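Long-range contacts in sialidase B (Streptococcus pneumoniae serotype 4, PDB 4XJW), which hydrolyses alpha-2,3, alpha-2,6 and alpha-2,8 glycosidic linkages, releasing terminal sialic acid from oligosaccharides, glycoproteins and glycolipids: residues D368-L373 with E434-L439; M258-Y263 with P403-Y408; I302-V307 with I421-S426; H330-L335 with T346-G351. The protein carries 1 engineered substitution. All blocks are in the same frame, centred on the assembly; numbering follows the deposited sequence.

Overall arrangement
The four contacts lie on one side of the chain's centre. Contact 3 pairs strands 301-308 and 420-426 of a propeller blade; the chain between them forms the whole of an inserted antiparallel sheet. Contact 4 is a hairpin within that insertion. Contact 1 ties it to strand 437-438, which follows 420-426 in the blade. Contact 2 joins a loop after strand 255-256 to a loop near the end of the insertion, between strands 400-403 and 413-414. Centres of contacts 2, 3 and 4 are about 10, 11 and 12 Å from that of contact 1. Contacts 3 and 4 are about 19 Å apart between centres and do not touch. Contacts 1 and 2 join the insertion to the propeller.

Contact 1 (D368-L373 with E434-L439); sequences DKYEVL and EQFKLL
Y370 joins D368-L373 to E434-L439 through both its hydroxyl and its ring. One direct hydrogen bond crosses: L438 N donates to Y370 OH at 3.0 Å, nearly straight at 162°. The same hydroxyl lies 3.3 Å from L438 CG.

The ring contacts come next. Y370 CG is anti to the carbonyl carbon (chi1 -74°), at the root of the ring that reaches F436 and L438. The Y370 and F436 planes are within 10° of parallel, but the rings are slid apart and barely overlap, with centroids 5.3 Å apart. They meet at Y370 CD1 and F436 CE1, 3.7 Å apart. F436 O lies in the plane of the Y370 ring at its edge, 3.5 Å from CE1. This buried carbonyl oxygen has no hydrogen-bonding partner in the model.

The polar side chains meet mainly through their carbon atoms. D368 OD2 rests 3.3 Å from Q435 CB, with the carboxylate and amide planes almost perpendicular. K369 CG lies 3.7 Å from Q435 OE1. A water accepts from Q435 N and donates to E434 OE1 at 2.6 Å; its bond to D368 OD2 is weak.

E434 and Q435 end the second BNR repeat, where E434 O also accepts from T424 OG1. The contact sets the loop before strand 372-374 of the inserted sheet against the outermost strand of the beta-propeller blade, 437-438, and the loop that leads into it.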
# COMPACT_ATOMS: atom_id res chain seq x y z
N ASP A 368 -26.80 13.94 -4.60
CA ASP A 368 -25.78 13.78 -3.57
C ASP A 368 -24.63 12.87 -4.01
O ASP A 368 -23.56 12.88 -3.41
CB ASP A 368 -26.38 13.28 -2.25
CG ASP A 368 -25.33 13.18 -1.14
OD1 ASP A 368 -24.38 14.01 -1.11
OD2 ASP A 368 -25.44 12.26 -0.29
N LYS A 369 -24.83 12.10 -5.08
CA LYS A 369 -23.74 11.28 -5.59
C LYS A 369 -22.87 12.06 -6.59
O LYS A 369 -21.98 11.48 -7.22
CB LYS A 369 -24.27 9.98 -6.21
CG LYS A 369 -25.23 9.21 -5.32
CD LYS A 369 -25.48 7.81 -5.85
CE LYS A 369 -26.82 7.26 -5.39
NZ LYS A 369 -27.01 5.84 -5.82
N TYR A 370 -23.13 13.36 -6.71
CA TYR A 370 -22.46 14.22 -7.70
C TYR A 370 -22.77 13.79 -9.13
O TYR A 370 -21.99 14.02 -10.05
CB TYR A 370 -20.95 14.33 -7.44
CG TYR A 370 -20.66 15.20 -6.24
CD1 TYR A 370 -20.64 14.66 -4.96
CD2 TYR A 370 -20.44 16.56 -6.39
CE1 TYR A 370 -20.40 15.45 -3.87
CE2 TYR A 370 -20.19 17.37 -5.29
CZ TYR A 370 -20.17 16.80 -4.03
OH TYR A 370 -19.92 17.57 -2.92
N GLU A 371 -23.94 13.17 -9.29
CA GLU A 371 -24.42 12.73 -10.59
C GLU A 371 -25.32 13.77 -11.24
O GLU A 371 -26.02 14.52 -10.55
CB GLU A 371 -25.14 11.39 -10.44
CG GLU A 371 -24.21 10.26 -9.99
CD GLU A 371 -24.93 9.06 -9.39
OE1 GLU A 371 -26.18 9.10 -9.29
OE2 GLU A 371 -24.25 8.08 -9.03
N VAL A 372 -25.29 13.83 -12.57
CA VAL A 372 -26.03 14.84 -13.32
C VAL A 372 -27.44 14.37 -13.66
O VAL A 372 -27.63 13.28 -14.21
CB VAL A 372 -25.31 15.20 -14.63
CG1 VAL A 372 -26.09 16.28 -15.38
CG2 VAL A 372 -23.89 15.65 -14.35
N LEU A 373 -28.43 15.20 -13.35
CA LEU A 373 -29.81 14.93 -13.72
C LEU A 373 -30.29 16.01 -14.68
O LEU A 373 -29.92 17.17 -14.54
CB LEU A 373 -30.71 14.89 -12.49
CG LEU A 373 -30.81 13.57 -11.70
CD1 LEU A 373 -29.49 13.16 -11.08
CD2 LEU A 373 -31.87 13.68 -10.62
N GLU A 434 -21.68 6.57 3.90
CA GLU A 434 -22.54 7.52 3.21
C GLU A 434 -21.92 7.99 1.90
O GLU A 434 -20.73 7.79 1.64
CB GLU A 434 -22.76 8.75 4.08
CG GLU A 434 -23.58 8.48 5.34
CD GLU A 434 -24.94 7.90 5.01
OE1 GLU A 434 -25.59 8.42 4.07
OE2 GLU A 434 -25.35 6.93 5.67
N GLN A 435 -22.74 8.64 1.08
CA GLN A 435 -22.21 9.30 -0.11
C GLN A 435 -21.29 10.44 0.31
O GLN A 435 -21.61 11.21 1.23
CB GLN A 435 -23.34 9.81 -1.00
CG GLN A 435 -24.19 8.70 -1.63
CD GLN A 435 -23.38 7.74 -2.48
OE1 GLN A 435 -22.44 8.15 -3.17
NE2 GLN A 435 -23.72 6.46 -2.44
N PHE A 436 -20.15 10.57 -0.36
CA PHE A 436 -19.18 11.58 0.03
C PHE A 436 -19.66 13.01 -0.25
O PHE A 436 -20.48 13.24 -1.14
CB PHE A 436 -17.78 11.31 -0.59
CG PHE A 436 -17.67 11.61 -2.07
CD1 PHE A 436 -17.50 12.92 -2.52
CD2 PHE A 436 -17.70 10.58 -3.00
CE1 PHE A 436 -17.38 13.20 -3.86
CE2 PHE A 436 -17.59 10.85 -4.35
CZ PHE A 436 -17.43 12.16 -4.79
N LYS A 437 -19.17 13.95 0.56
CA LYS A 437 -19.39 15.37 0.34
C LYS A 437 -18.05 16.07 0.19
O LYS A 437 -17.08 15.71 0.87
CB LYS A 437 -20.16 15.99 1.50
CG LYS A 437 -21.56 15.43 1.66
CD LYS A 437 -22.28 16.07 2.82
CE LYS A 437 -23.68 15.50 2.96
NZ LYS A 437 -24.67 16.56 3.29
N LEU A 438 -17.97 17.05 -0.70
CA LEU A 438 -16.74 17.83 -0.82
C LEU A 438 -16.57 18.79 0.35
O LEU A 438 -17.53 19.41 0.79
CB LEU A 438 -16.73 18.62 -2.13
CG LEU A 438 -16.70 17.77 -3.40
CD1 LEU A 438 -16.69 18.62 -4.68
CD2 LEU A 438 -15.54 16.79 -3.39
N LEU A 439 -15.35 18.90 0.86
CA LEU A 439 -15.03 19.93 1.84
C LEU A 439 -14.93 21.27 1.14
O LEU A 439 -14.61 21.33 -0.05
CB LEU A 439 -13.72 19.61 2.57
CG LEU A 439 -13.73 18.46 3.59
CD1 LEU A 439 -12.78 18.74 4.74
CD2 LEU A 439 -15.12 18.17 4.10
O HOH W 1 -25.38 9.43 1.69

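Contact 2 (M258-Y263 with P403-Y408); sequences MKFNDY and PMNVFY
The ring of Y408 is held between two CB atoms, D262 CB over one face and N405 CB over the other. D262 CB lies 3.3 Å from the centroid of the Y408 ring, close to its normal, which makes a CH-pi contact. N405 CB is 3.2 Å above the opposite face, also over the centre. With D262 CG between the backbone N and the carbonyl carbon (chi1 49°), the carboxylate lies over the Y408 ring, its plane 11° from that of the ring. D262 OD1 comes 3.3 Å from Y408 CE1.

The hydroxyl end is fixed as well. N261 N donates to Y408 OH at 2.8 Å, with an angle of 163°. F260 closes the edge of the ring, its CD1 3.5 Å from Y408 CE1. F260 CZ lies 3.7 Å from F407 CB, and the F260 and F407 rings are oblique to each other. F260, F407 and Y408 form an aromatic cluster. F287 stacks on F260 from outside the two segments.

N405 is set by its own turn. Its OD1 accepts from F407 N at 2.9 Å, in the carbonyl plane and on a lone pair, an Asx turn. A type I turn runs from N405 to Y408, closed by Y408 N on N405 O.

A carboxylate over an aromatic face would probably be somewhat unfavourable electrostatically. D262 OD2, however, accepts from the backbone N of A285, which may partly offset the cost. Y408 is thus covered on both faces, by D262 from the other loop and N405 from its own turn, with its hydroxyl bonded to N261 N; a rotation of the ring would probably be hindered.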
# COMPACT_ATOMS: atom_id res chain seq x y z
N MET A 258 -15.33 5.08 -0.59
CA MET A 258 -15.48 6.02 -1.71
C MET A 258 -15.13 5.30 -2.99
O MET A 258 -14.09 4.63 -3.07
CB MET A 258 -14.55 7.24 -1.55
CG MET A 258 -14.84 8.11 -0.33
SD MET A 258 -13.82 9.59 -0.31
CE MET A 258 -14.28 10.27 1.28
N LYS A 259 -15.98 5.44 -4.00
CA LYS A 259 -15.75 4.77 -5.27
C LYS A 259 -16.32 5.57 -6.42
O LYS A 259 -17.27 6.35 -6.24
CB LYS A 259 -16.38 3.38 -5.25
CG LYS A 259 -17.89 3.43 -5.33
CD LYS A 259 -18.49 2.05 -5.46
CE LYS A 259 -17.80 1.31 -6.58
NZ LYS A 259 -18.36 -0.04 -6.83
N PHE A 260 -15.73 5.37 -7.59
CA PHE A 260 -16.24 5.89 -8.85
C PHE A 260 -16.46 4.73 -9.79
O PHE A 260 -15.81 3.68 -9.66
CB PHE A 260 -15.22 6.83 -9.50
CG PHE A 260 -15.18 8.21 -8.91
CD1 PHE A 260 -16.35 8.95 -8.77
CD2 PHE A 260 -13.98 8.77 -8.52
CE1 PHE A 260 -16.30 10.25 -8.26
CE2 PHE A 260 -13.93 10.06 -8.00
CZ PHE A 260 -15.09 10.79 -7.87
N ASN A 261 -17.36 4.91 -10.75
CA ASN A 261 -17.74 3.82 -11.64
C ASN A 261 -17.55 4.13 -13.11
O ASN A 261 -18.04 3.39 -13.98
CB ASN A 261 -19.18 3.39 -11.36
CG ASN A 261 -19.31 2.67 -10.03
OD1 ASN A 261 -18.50 1.80 -9.70
ND2 ASN A 261 -20.31 3.04 -9.25
N ASP A 262 -16.80 5.19 -13.39
CA ASP A 262 -16.48 5.54 -14.76
C ASP A 262 -15.58 4.48 -15.43
O ASP A 262 -15.65 4.28 -16.64
CB ASP A 262 -15.87 6.95 -14.87
CG ASP A 262 -14.73 7.21 -13.88
OD1 ASP A 262 -14.81 6.75 -12.71
OD2 ASP A 262 -13.77 7.92 -14.26
N TYR A 263 -14.76 3.81 -14.63
CA TYR A 263 -14.00 2.65 -15.09
C TYR A 263 -14.38 1.41 -14.29
O TYR A 263 -14.67 1.49 -13.09
CB TYR A 263 -12.50 2.92 -14.95
CG TYR A 263 -11.91 3.70 -16.09
CD1 TYR A 263 -12.36 4.99 -16.38
CD2 TYR A 263 -10.91 3.17 -16.88
CE1 TYR A 263 -11.83 5.73 -17.42
CE2 TYR A 263 -10.35 3.91 -17.94
CZ TYR A 263 -10.83 5.18 -18.20
OH TYR A 263 -10.31 5.92 -19.24
N PRO A 403 -24.26 5.95 -14.12
CA PRO A 403 -24.70 7.34 -13.95
C PRO A 403 -23.61 8.35 -14.26
O PRO A 403 -22.45 8.14 -13.89
CB PRO A 403 -25.04 7.41 -12.46
CG PRO A 403 -25.45 6.03 -12.12
CD PRO A 403 -24.58 5.13 -12.94
N MET A 404 -23.99 9.45 -14.91
CA MET A 404 -23.04 10.49 -15.28
C MET A 404 -22.63 11.27 -14.05
O MET A 404 -23.48 11.81 -13.34
CB MET A 404 -23.68 11.44 -16.30
CG MET A 404 -22.82 12.64 -16.69
SD MET A 404 -23.72 13.72 -17.82
CE MET A 404 -23.80 12.67 -19.27
N ASN A 405 -21.33 11.32 -13.79
CA ASN A 405 -20.79 12.00 -12.62
C ASN A 405 -19.93 13.18 -13.07
O ASN A 405 -19.18 13.07 -14.04
CB ASN A 405 -19.98 11.01 -11.78
CG ASN A 405 -19.60 11.55 -10.42
OD1 ASN A 405 -18.85 12.51 -10.31
ND2 ASN A 405 -20.11 10.93 -9.37
N VAL A 406 -20.01 14.30 -12.35
CA VAL A 406 -19.29 15.50 -12.75
C VAL A 406 -17.77 15.35 -12.65
O VAL A 406 -17.02 16.19 -13.15
CB VAL A 406 -19.74 16.75 -11.96
CG1 VAL A 406 -21.20 17.06 -12.24
CG2 VAL A 406 -19.48 16.58 -10.46
N PHE A 407 -17.31 14.27 -12.01
CA PHE A 407 -15.88 13.97 -11.94
C PHE A 407 -15.37 13.12 -13.11
O PHE A 407 -14.18 12.81 -13.19
CB PHE A 407 -15.57 13.28 -10.60
CG PHE A 407 -15.50 14.24 -9.44
CD1 PHE A 407 -16.64 14.59 -8.73
CD2 PHE A 407 -14.28 14.79 -9.06
CE1 PHE A 407 -16.57 15.48 -7.66
CE2 PHE A 407 -14.21 15.69 -7.99
CZ PHE A 407 -15.34 16.02 -7.30
N TYR A 408 -16.26 12.78 -14.04
CA TYR A 408 -15.93 11.84 -15.11
C TYR A 408 -15.51 12.53 -16.40
O TYR A 408 -15.93 13.66 -16.68
CB TYR A 408 -17.11 10.93 -15.44
CG TYR A 408 -17.54 9.95 -14.36
CD1 TYR A 408 -16.84 9.82 -13.17
CD2 TYR A 408 -18.65 9.15 -14.56
CE1 TYR A 408 -17.25 8.91 -12.20
CE2 TYR A 408 -19.06 8.25 -13.61
CZ TYR A 408 -18.37 8.13 -12.43
OH TYR A 408 -18.82 7.22 -11.50

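Contact 3 (I302-V307 with I421-S426)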
# COMPACT_ATOMS: atom_id res chain seq x y z
N ILE A 302 -15.64 9.06 10.79
CA ILE A 302 -15.49 9.99 9.68
C ILE A 302 -14.23 9.67 8.88
O ILE A 302 -13.15 9.51 9.44
CB ILE A 302 -15.45 11.43 10.20
CG1 ILE A 302 -16.78 11.75 10.89
CG2 ILE A 302 -15.14 12.39 9.07
CD1 ILE A 302 -16.81 13.12 11.55
N LEU A 303 -14.38 9.55 7.56
CA LEU A 303 -13.24 9.25 6.69
C LEU A 303 -13.09 10.34 5.65
O LEU A 303 -14.05 10.73 4.99
CB LEU A 303 -13.41 7.86 6.05
CG LEU A 303 -12.33 7.34 5.09
CD1 LEU A 303 -12.30 5.81 5.09
CD2 LEU A 303 -12.57 7.80 3.66
N LEU A 304 -11.87 10.85 5.52
CA LEU A 304 -11.56 11.83 4.48
C LEU A 304 -10.63 11.20 3.43
O LEU A 304 -9.90 10.26 3.73
CB LEU A 304 -10.92 13.09 5.08
CG LEU A 304 -11.86 14.20 5.56
CD1 LEU A 304 -12.82 13.72 6.62
CD2 LEU A 304 -11.04 15.38 6.07
N ALA A 305 -10.68 11.71 2.20
CA ALA A 305 -9.73 11.31 1.15
C ALA A 305 -9.59 12.43 0.12
O ALA A 305 -10.47 13.27 -0.01
CB ALA A 305 -10.17 10.01 0.46
N ASP A 306 -8.49 12.44 -0.61
CA ASP A 306 -8.40 13.35 -1.75
C ASP A 306 -9.29 12.81 -2.87
O ASP A 306 -9.41 11.59 -3.03
CB ASP A 306 -6.99 13.43 -2.33
CG ASP A 306 -5.93 13.86 -1.32
OD1 ASP A 306 -6.24 14.57 -0.35
OD2 ASP A 306 -4.76 13.47 -1.53
N VAL A 307 -9.89 13.72 -3.64
CA VAL A 307 -10.65 13.32 -4.83
C VAL A 307 -10.01 13.92 -6.06
O VAL A 307 -9.72 15.12 -6.09
CB VAL A 307 -12.11 13.80 -4.76
CG1 VAL A 307 -12.92 13.14 -5.88
CG2 VAL A 307 -12.69 13.47 -3.42
N ILE A 421 -10.78 17.66 -1.48
CA ILE A 421 -10.90 16.76 -0.32
C ILE A 421 -12.37 16.47 -0.12
O ILE A 421 -13.20 17.38 -0.17
CB ILE A 421 -10.32 17.38 0.97
CG1 ILE A 421 -8.83 17.65 0.81
CG2 ILE A 421 -10.54 16.45 2.17
CD1 ILE A 421 -8.18 18.27 2.05
N ALA A 422 -12.71 15.20 0.10
CA ALA A 422 -14.09 14.83 0.40
C ALA A 422 -14.14 14.10 1.72
O ALA A 422 -13.13 13.58 2.17
CB ALA A 422 -14.68 13.98 -0.68
N MET A 423 -15.34 14.04 2.30
CA MET A 423 -15.56 13.32 3.55
C MET A 423 -16.74 12.39 3.40
O MET A 423 -17.68 12.68 2.65
CB MET A 423 -15.78 14.31 4.69
CG MET A 423 -17.11 15.01 4.67
SD MET A 423 -17.43 15.89 6.21
CE MET A 423 -16.63 14.89 7.40
N THR A 424 -16.68 11.24 4.08
CA THR A 424 -17.84 10.39 4.22
C THR A 424 -17.94 10.01 5.68
O THR A 424 -16.97 10.17 6.44
CB THR A 424 -17.77 9.12 3.31
OG1 THR A 424 -18.97 8.35 3.50
CG2 THR A 424 -16.56 8.25 3.65
N THR A 425 -19.11 9.54 6.09
CA THR A 425 -19.34 9.13 7.47
C THR A 425 -19.97 7.76 7.50
O THR A 425 -20.58 7.32 6.52
CB THR A 425 -20.27 10.10 8.23
OG1 THR A 425 -21.59 10.01 7.70
CG2 THR A 425 -19.77 11.54 8.14
N SER A 426 -19.82 7.08 8.63
CA SER A 426 -20.49 5.81 8.84
C SER A 426 -21.19 5.87 10.18
O SER A 426 -20.61 6.31 11.17
CB SER A 426 -19.50 4.65 8.84
OG SER A 426 -20.18 3.46 9.23
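M423 CG lies between the backbone N and the carbonyl carbon (chi1 72°), and chi3 of -32° bends CE toward I302. CE then meets I302 CG2 at 3.4 Å, tighter than usual for two carbons. Beside it, L304 CD1 packs on M423 CB at 3.6 Å. On the other face of the sheet, V307 CG2 presses on A422 CB, again at 3.4 Å.

The strands run antiparallel, their directions 157° apart. L303 and T424 form one hydrogen-bonded pair, with L303 N to T424 O at 2.9 Å and T424 N to L303 O at 2.8 Å. A305 and A422 form the next, with A305 N to A422 O at 3.1 Å and A422 N to A305 O at 3.0 Å. Both bonds accepted by 302-307 come nearly along the C=O axis. L303 O also receives a CA-H...O contact from M423.

I302, L304 and I421 face strand 466-472, while L303 and A305 face strand 237-244. D306 OD1 accepts from L452 N, and its side chain is about 8 Å from that of E503, a predicted active-site residue. This pairing of middle strands, with strand 466-472 of the same mixed sheet on one face and strand 237-244 of a neighbouring sheet on the other, belongs to a blade of the sialidase beta-propeller.

Contact 4 (H330-L335 with T346-G351)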
# COMPACT_ATOMS: atom_id res chain seq x y z
N HIS A 330 -20.02 32.04 0.67
CA HIS A 330 -20.51 30.72 0.29
C HIS A 330 -19.71 30.22 -0.90
O HIS A 330 -19.36 30.99 -1.79
CB HIS A 330 -22.00 30.77 -0.04
CG HIS A 330 -22.85 31.26 1.09
ND1 HIS A 330 -23.44 30.41 2.00
CD2 HIS A 330 -23.20 32.52 1.46
CE1 HIS A 330 -24.13 31.12 2.88
NE2 HIS A 330 -24.00 32.40 2.57
N TYR A 331 -19.42 28.92 -0.90
CA TYR A 331 -18.62 28.33 -1.96
C TYR A 331 -19.45 27.42 -2.84
O TYR A 331 -20.13 26.52 -2.35
CB TYR A 331 -17.44 27.56 -1.36
CG TYR A 331 -16.61 28.41 -0.44
CD1 TYR A 331 -15.57 29.18 -0.93
CD2 TYR A 331 -16.87 28.44 0.93
CE1 TYR A 331 -14.80 29.97 -0.08
CE2 TYR A 331 -16.11 29.23 1.78
CZ TYR A 331 -15.08 29.99 1.27
OH TYR A 331 -14.32 30.76 2.12
N TYR A 332 -19.41 27.67 -4.14
CA TYR A 332 -20.20 26.89 -5.08
C TYR A 332 -19.29 26.22 -6.09
O TYR A 332 -18.41 26.86 -6.66
CB TYR A 332 -21.22 27.78 -5.80
CG TYR A 332 -22.22 28.39 -4.85
CD1 TYR A 332 -23.21 27.62 -4.26
CD2 TYR A 332 -22.17 29.75 -4.55
CE1 TYR A 332 -24.12 28.16 -3.39
CE2 TYR A 332 -23.09 30.31 -3.67
CZ TYR A 332 -24.06 29.51 -3.10
OH TYR A 332 -24.98 30.05 -2.24
N LEU A 333 -19.52 24.92 -6.29
CA LEU A 333 -18.73 24.13 -7.23
C LEU A 333 -18.95 24.63 -8.65
O LEU A 333 -20.09 24.73 -9.11
CB LEU A 333 -19.14 22.66 -7.11
CG LEU A 333 -18.34 21.63 -7.91
CD1 LEU A 333 -16.93 21.54 -7.38
CD2 LEU A 333 -19.04 20.27 -7.85
N LYS A 334 -17.86 24.94 -9.34
CA LYS A 334 -17.92 25.43 -10.72
C LYS A 334 -18.01 24.26 -11.68
O LYS A 334 -17.43 23.20 -11.43
CB LYS A 334 -16.70 26.29 -11.06
CG LYS A 334 -16.59 27.56 -10.24
CD LYS A 334 -15.39 28.40 -10.65
CE LYS A 334 -14.09 27.72 -10.29
NZ LYS A 334 -12.91 28.52 -10.70
N LEU A 335 -18.76 24.44 -12.76
CA LEU A 335 -18.87 23.42 -13.79
C LEU A 335 -18.66 24.00 -15.18
O LEU A 335 -19.03 25.14 -15.46
CB LEU A 335 -20.24 22.74 -13.75
CG LEU A 335 -20.62 21.92 -12.52
CD1 LEU A 335 -22.07 21.48 -12.57
CD2 LEU A 335 -19.70 20.73 -12.37
N THR A 346 -22.40 27.07 -11.97
CA THR A 346 -22.13 26.71 -10.58
C THR A 346 -23.23 25.78 -10.09
O THR A 346 -24.34 25.78 -10.61
CB THR A 346 -22.08 27.93 -9.64
OG1 THR A 346 -23.26 28.74 -9.83
CG2 THR A 346 -20.85 28.77 -9.91
N VAL A 347 -22.89 24.98 -9.08
CA VAL A 347 -23.88 24.14 -8.41
C VAL A 347 -24.35 24.92 -7.19
O VAL A 347 -23.57 25.19 -6.28
CB VAL A 347 -23.29 22.79 -7.96
CG1 VAL A 347 -24.39 21.90 -7.45
CG2 VAL A 347 -22.58 22.10 -9.11
N ARG A 348 -25.63 25.28 -7.16
CA ARG A 348 -26.17 26.07 -6.06
C ARG A 348 -26.94 25.20 -5.07
O ARG A 348 -26.85 23.98 -5.10
CB ARG A 348 -27.09 27.16 -6.59
CG ARG A 348 -26.46 28.03 -7.65
CD ARG A 348 -25.46 29.01 -7.07
NE ARG A 348 -25.15 30.04 -8.05
CZ ARG A 348 -24.93 31.32 -7.74
NH1 ARG A 348 -24.99 31.72 -6.48
NH2 ARG A 348 -24.66 32.19 -8.70
N GLU A 349 -27.69 25.87 -4.19
CA GLU A 349 -28.53 25.18 -3.21
C GLU A 349 -29.48 24.21 -3.90
O GLU A 349 -29.96 24.46 -5.01
CB GLU A 349 -29.32 26.19 -2.37
CG GLU A 349 -28.48 26.95 -1.34
CD GLU A 349 -27.67 28.10 -1.95
OE1 GLU A 349 -27.89 28.44 -3.13
OE2 GLU A 349 -26.81 28.65 -1.23
N ASN A 350 -29.74 23.08 -3.24
CA ASN A 350 -30.60 22.02 -3.77
C ASN A 350 -30.08 21.38 -5.05
O ASN A 350 -30.82 20.68 -5.74
CB ASN A 350 -32.04 22.53 -3.95
CG ASN A 350 -32.73 22.82 -2.64
OD1 ASN A 350 -32.59 22.07 -1.67
ND2 ASN A 350 -33.49 23.91 -2.60
N GLY A 351 -28.81 21.62 -5.36
CA GLY A 351 -28.16 20.96 -6.48
C GLY A 351 -28.47 21.59 -7.82
O GLY A 351 -28.12 21.03 -8.86
O HOH W 2 -21.76 23.69 -4.77
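Y332, V347 and T346 carry most of this contact. Y332 OH donates to E349 OE2 at 2.5 Å, a short bond. It meets OE2 on the syn side, slightly out of the carboxylate plane. R348 crosses one face of the ring at about a right angle. Its CD lies over the ring centre, 3.9 Å from the centroid of Y332, as a CH-pi contact. R348 CZ follows at 4.8 Å from that centroid, 22° off the normal, a cation-pi contact. The arginine chain is bent at chi2 (-75°), which turns CD over the ring. V347 O sits at the ring edge, 3.2 Å from Y332 CD1.

V347 meets 330-335 through its backbone N and through CG2. V347 N donates to L333 O at 2.8 Å, with an angle of 152°. The return link goes through a water, which accepts from L333 N and donates to V347 O. V347 CG2 packs on L335 CD1 at 3.6 Å.

T346 pairs with K334 in a non-hydrogen-bonded antiparallel pair. T346 CA makes a CA-H...O contact to L333 O at 3.2 Å. T346 OG1 takes a weak bond from R348 NE, and E356 engages both T346 OG1 and R348 NH2.

The hairpin strands diverge here, and water bridges the widened pair. Y332 packs beside this bridge, its ring edge against V347 O. The R348 charge over the ring and the E349 carboxylate at its hydroxyl would probably polarise the phenol.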